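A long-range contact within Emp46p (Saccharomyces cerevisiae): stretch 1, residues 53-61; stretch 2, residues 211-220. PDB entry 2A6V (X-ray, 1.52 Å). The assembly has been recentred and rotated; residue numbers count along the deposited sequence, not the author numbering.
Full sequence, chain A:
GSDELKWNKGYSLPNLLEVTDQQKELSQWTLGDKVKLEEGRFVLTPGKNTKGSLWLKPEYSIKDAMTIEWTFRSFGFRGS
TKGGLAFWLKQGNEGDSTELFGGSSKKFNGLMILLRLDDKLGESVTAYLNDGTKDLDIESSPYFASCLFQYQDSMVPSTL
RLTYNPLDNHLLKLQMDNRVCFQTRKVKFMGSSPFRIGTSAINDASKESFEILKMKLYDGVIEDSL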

# COMPACT_ATOMS: atom_id res chain seq x y z
N SER A 53 4.11 -0.04 -9.50
CA SER A 53 3.10 -0.71 -8.68
C SER A 53 3.31 -2.20 -8.60
O SER A 53 3.95 -2.79 -9.48
CB SER A 53 1.68 -0.43 -9.20
OG SER A 53 1.52 -0.82 -10.56
N LEU A 54 2.81 -2.79 -7.53
CA LEU A 54 2.79 -4.22 -7.32
C LEU A 54 1.38 -4.56 -6.91
O LEU A 54 0.90 -4.07 -5.91
CB LEU A 54 3.76 -4.67 -6.23
CG LEU A 54 5.22 -4.41 -6.55
CD1 LEU A 54 6.04 -4.49 -5.30
CD2 LEU A 54 5.72 -5.40 -7.59
N TRP A 55 0.72 -5.40 -7.69
CA TRP A 55 -0.63 -5.84 -7.37
C TRP A 55 -0.71 -7.36 -7.33
O TRP A 55 -0.18 -8.04 -8.21
CB TRP A 55 -1.63 -5.31 -8.41
CG TRP A 55 -1.94 -3.85 -8.31
CD1 TRP A 55 -1.39 -2.85 -9.03
CD2 TRP A 55 -2.92 -3.26 -7.47
NE1 TRP A 55 -1.97 -1.65 -8.69
CE2 TRP A 55 -2.92 -1.88 -7.73
CE3 TRP A 55 -3.84 -3.76 -6.53
CZ2 TRP A 55 -3.75 -0.99 -7.06
CZ3 TRP A 55 -4.67 -2.86 -5.86
CH2 TRP A 55 -4.63 -1.50 -6.15
N LEU A 56 -1.36 -7.91 -6.32
CA LEU A 56 -1.67 -9.34 -6.34
C LEU A 56 -2.72 -9.62 -7.40
O LEU A 56 -3.72 -8.92 -7.51
CB LEU A 56 -2.18 -9.82 -4.98
CG LEU A 56 -1.08 -10.23 -4.02
CD1 LEU A 56 -1.57 -10.12 -2.60
CD2 LEU A 56 -0.60 -11.67 -4.31
N LYS A 57 -2.47 -10.65 -8.22
CA LYS A 57 -3.42 -11.05 -9.26
C LYS A 57 -4.73 -11.64 -8.68
O LYS A 57 -5.80 -11.18 -9.04
CB LYS A 57 -2.77 -12.04 -10.24
CG LYS A 57 -1.67 -11.45 -11.14
CD LYS A 57 -1.06 -12.53 -12.06
CE LYS A 57 0.20 -12.03 -12.74
NZ LYS A 57 0.93 -13.14 -13.47
N PRO A 58 -4.65 -12.60 -7.76
CA PRO A 58 -5.89 -13.18 -7.21
C PRO A 58 -6.55 -12.20 -6.26
O PRO A 58 -5.86 -11.53 -5.49
CB PRO A 58 -5.40 -14.40 -6.45
CG PRO A 58 -4.02 -14.07 -6.04
CD PRO A 58 -3.47 -13.18 -7.12
N GLU A 59 -7.87 -12.09 -6.32
CA GLU A 59 -8.62 -11.38 -5.30
C GLU A 59 -8.63 -12.20 -4.02
O GLU A 59 -8.63 -13.43 -4.06
CB GLU A 59 -10.06 -11.12 -5.75
CG GLU A 59 -10.14 -10.29 -7.01
CD GLU A 59 -11.49 -9.68 -7.24
OE1 GLU A 59 -12.51 -10.36 -7.00
OE2 GLU A 59 -11.53 -8.51 -7.69
N TYR A 60 -8.62 -11.51 -2.88
CA TYR A 60 -8.63 -12.16 -1.57
C TYR A 60 -10.02 -12.14 -0.93
O TYR A 60 -10.67 -11.11 -0.89
CB TYR A 60 -7.66 -11.45 -0.64
CG TYR A 60 -7.48 -12.15 0.68
CD1 TYR A 60 -6.73 -13.30 0.77
CD2 TYR A 60 -8.06 -11.65 1.85
CE1 TYR A 60 -6.56 -13.95 1.98
CE2 TYR A 60 -7.88 -12.29 3.07
CZ TYR A 60 -7.13 -13.45 3.13
OH TYR A 60 -6.94 -14.10 4.33
N SER A 61 -10.45 -13.29 -0.44
CA SER A 61 -11.68 -13.40 0.34
C SER A 61 -11.32 -13.79 1.77
O SER A 61 -10.63 -14.78 2.00
CB SER A 61 -12.62 -14.43 -0.31
OG SER A 61 -13.09 -13.96 -1.56
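Stretch 2, residues 211-220: EILKMKLYDG

How does stretch 2 lie on stretch 1? Residues 211-218 form a strand that runs in the same general direction as strand 53-56 and the loop that follows it, Ile212 lying opposite Leu54 and Leu217 near Tyr60. The backbones stay well apart, with CA of Leu54 9.0 Å from CA of Ile212 and CA of Tyr60 10.0 Å from CA of Leu217. No backbone hydrogen bond joins them; side chains fill the gap.

Which side chains meet along the strands? Leu54 and Leu56 alternate with Ser53 and Trp55, so both leucines point toward stretch 2. Leu54, with chi1 m and chi2 t, brings CD1 to 4.1 Å from CG1 of Ile212, whose chi angles are both m. Leu56 has the same rotamer classes, and its CD1 lies 4.1 Å from CE of Met215. That methionine is t, m, t: its last torsion is extended and carries the terminal methyl toward the leucine.

How does Tyr60 reach across so wide a gap? Its CA-to-CB bond points toward stretch 2, and chi1 at -173° (t) sets CG anti to the backbone N, and the ring continues toward Leu217. Leu217, t at both chi angles, sets CD1 over one face of the Tyr60 ring, 3.9 Å from its centroid and just 7° off the normal, a CH-pi contact. Leu217 CD2 is 3.6 Å from Tyr60 CE1, so the leucine packs against the ring with both branches.

What holds the far end of the tyrosine? Tyr60 OH donates a hydrogen bond to Asp219 OD1 at 2.6 Å, near the plane of the ring. Asp219 follows the strand and its CA-to-CB bond points sideways, but chi1 at -66° (m) and chi2 at -27° bring OD1 to the hydroxyl. Thus a polar contact at the ring edge accompanies the apolar one over its face.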

# COMPACT_ATOMS: atom_id res chain seq x y z
N GLU A 211 10.40 2.07 -2.10
CA GLU A 211 10.87 0.68 -2.19
C GLU A 211 10.05 -0.24 -1.33
O GLU A 211 9.64 0.13 -0.23
CB GLU A 211 12.33 0.59 -1.79
CG GLU A 211 13.20 1.62 -2.50
CD GLU A 211 14.68 1.49 -2.24
OE1 GLU A 211 15.09 0.60 -1.47
OE2 GLU A 211 15.44 2.28 -2.83
N ILE A 212 9.82 -1.47 -1.82
CA ILE A 212 9.12 -2.52 -1.09
C ILE A 212 10.13 -3.66 -0.81
O ILE A 212 10.67 -4.26 -1.75
CB ILE A 212 7.91 -3.04 -1.89
CG1 ILE A 212 6.91 -1.90 -2.18
CG2 ILE A 212 7.24 -4.16 -1.16
CD1 ILE A 212 6.24 -1.28 -0.96
N LEU A 213 10.33 -3.98 0.45
CA LEU A 213 11.30 -5.01 0.84
C LEU A 213 10.63 -6.34 1.15
O LEU A 213 11.25 -7.40 0.96
CB LEU A 213 12.10 -4.55 2.06
CG LEU A 213 13.26 -3.62 1.75
CD1 LEU A 213 12.82 -2.29 1.21
CD2 LEU A 213 14.08 -3.48 3.01
N LYS A 214 9.38 -6.32 1.62
CA LYS A 214 8.68 -7.52 2.06
C LYS A 214 7.19 -7.25 2.05
O LYS A 214 6.73 -6.11 2.18
CB LYS A 214 9.14 -7.94 3.45
CG LYS A 214 8.62 -9.25 3.97
CD LYS A 214 9.38 -9.71 5.27
CE LYS A 214 9.94 -8.58 6.10
NZ LYS A 214 10.49 -9.07 7.42
N MET A 215 6.43 -8.30 1.82
CA MET A 215 4.98 -8.24 2.02
C MET A 215 4.45 -9.61 2.41
O MET A 215 4.77 -10.60 1.75
CB MET A 215 4.25 -7.71 0.78
CG MET A 215 2.71 -7.59 0.94
SD MET A 215 1.85 -9.17 0.70
CE MET A 215 0.17 -8.70 0.88
N LYS A 216 3.70 -9.69 3.49
CA LYS A 216 3.10 -10.92 3.97
C LYS A 216 1.64 -10.69 4.27
O LYS A 216 1.27 -9.64 4.81
CB LYS A 216 3.78 -11.40 5.25
CG LYS A 216 5.22 -11.83 5.09
CD LYS A 216 5.81 -12.31 6.42
CE LYS A 216 7.24 -12.82 6.26
NZ LYS A 216 7.92 -13.01 7.57
N LEU A 217 0.81 -11.65 3.94
CA LEU A 217 -0.57 -11.66 4.37
C LEU A 217 -0.76 -12.89 5.23
O LEU A 217 -0.20 -13.94 4.93
CB LEU A 217 -1.55 -11.69 3.19
CG LEU A 217 -3.04 -11.80 3.56
CD1 LEU A 217 -3.89 -11.12 2.53
CD2 LEU A 217 -3.53 -13.27 3.76
N TYR A 218 -1.54 -12.74 6.30
CA TYR A 218 -1.88 -13.85 7.20
C TYR A 218 -3.39 -13.96 7.27
O TYR A 218 -4.11 -12.96 7.35
CB TYR A 218 -1.35 -13.62 8.62
CG TYR A 218 0.13 -13.36 8.77
CD1 TYR A 218 1.00 -14.33 9.27
CD2 TYR A 218 0.68 -12.12 8.43
CE1 TYR A 218 2.36 -14.07 9.40
CE2 TYR A 218 2.02 -11.86 8.56
CZ TYR A 218 2.86 -12.83 9.05
OH TYR A 218 4.20 -12.54 9.16
N ASP A 219 -3.88 -15.19 7.29
CA ASP A 219 -5.31 -15.46 7.33
C ASP A 219 -5.83 -15.35 8.77
O ASP A 219 -6.64 -16.16 9.21
CB ASP A 219 -5.61 -16.87 6.79
CG ASP A 219 -5.28 -17.05 5.32
OD1 ASP A 219 -5.31 -16.09 4.52
OD2 ASP A 219 -5.03 -18.18 4.85
N GLY A 220 -5.36 -14.36 9.51
CA GLY A 220 -5.80 -14.15 10.87
C GLY A 220 -5.15 -12.93 11.51
O GLY A 220 -4.31 -12.27 10.89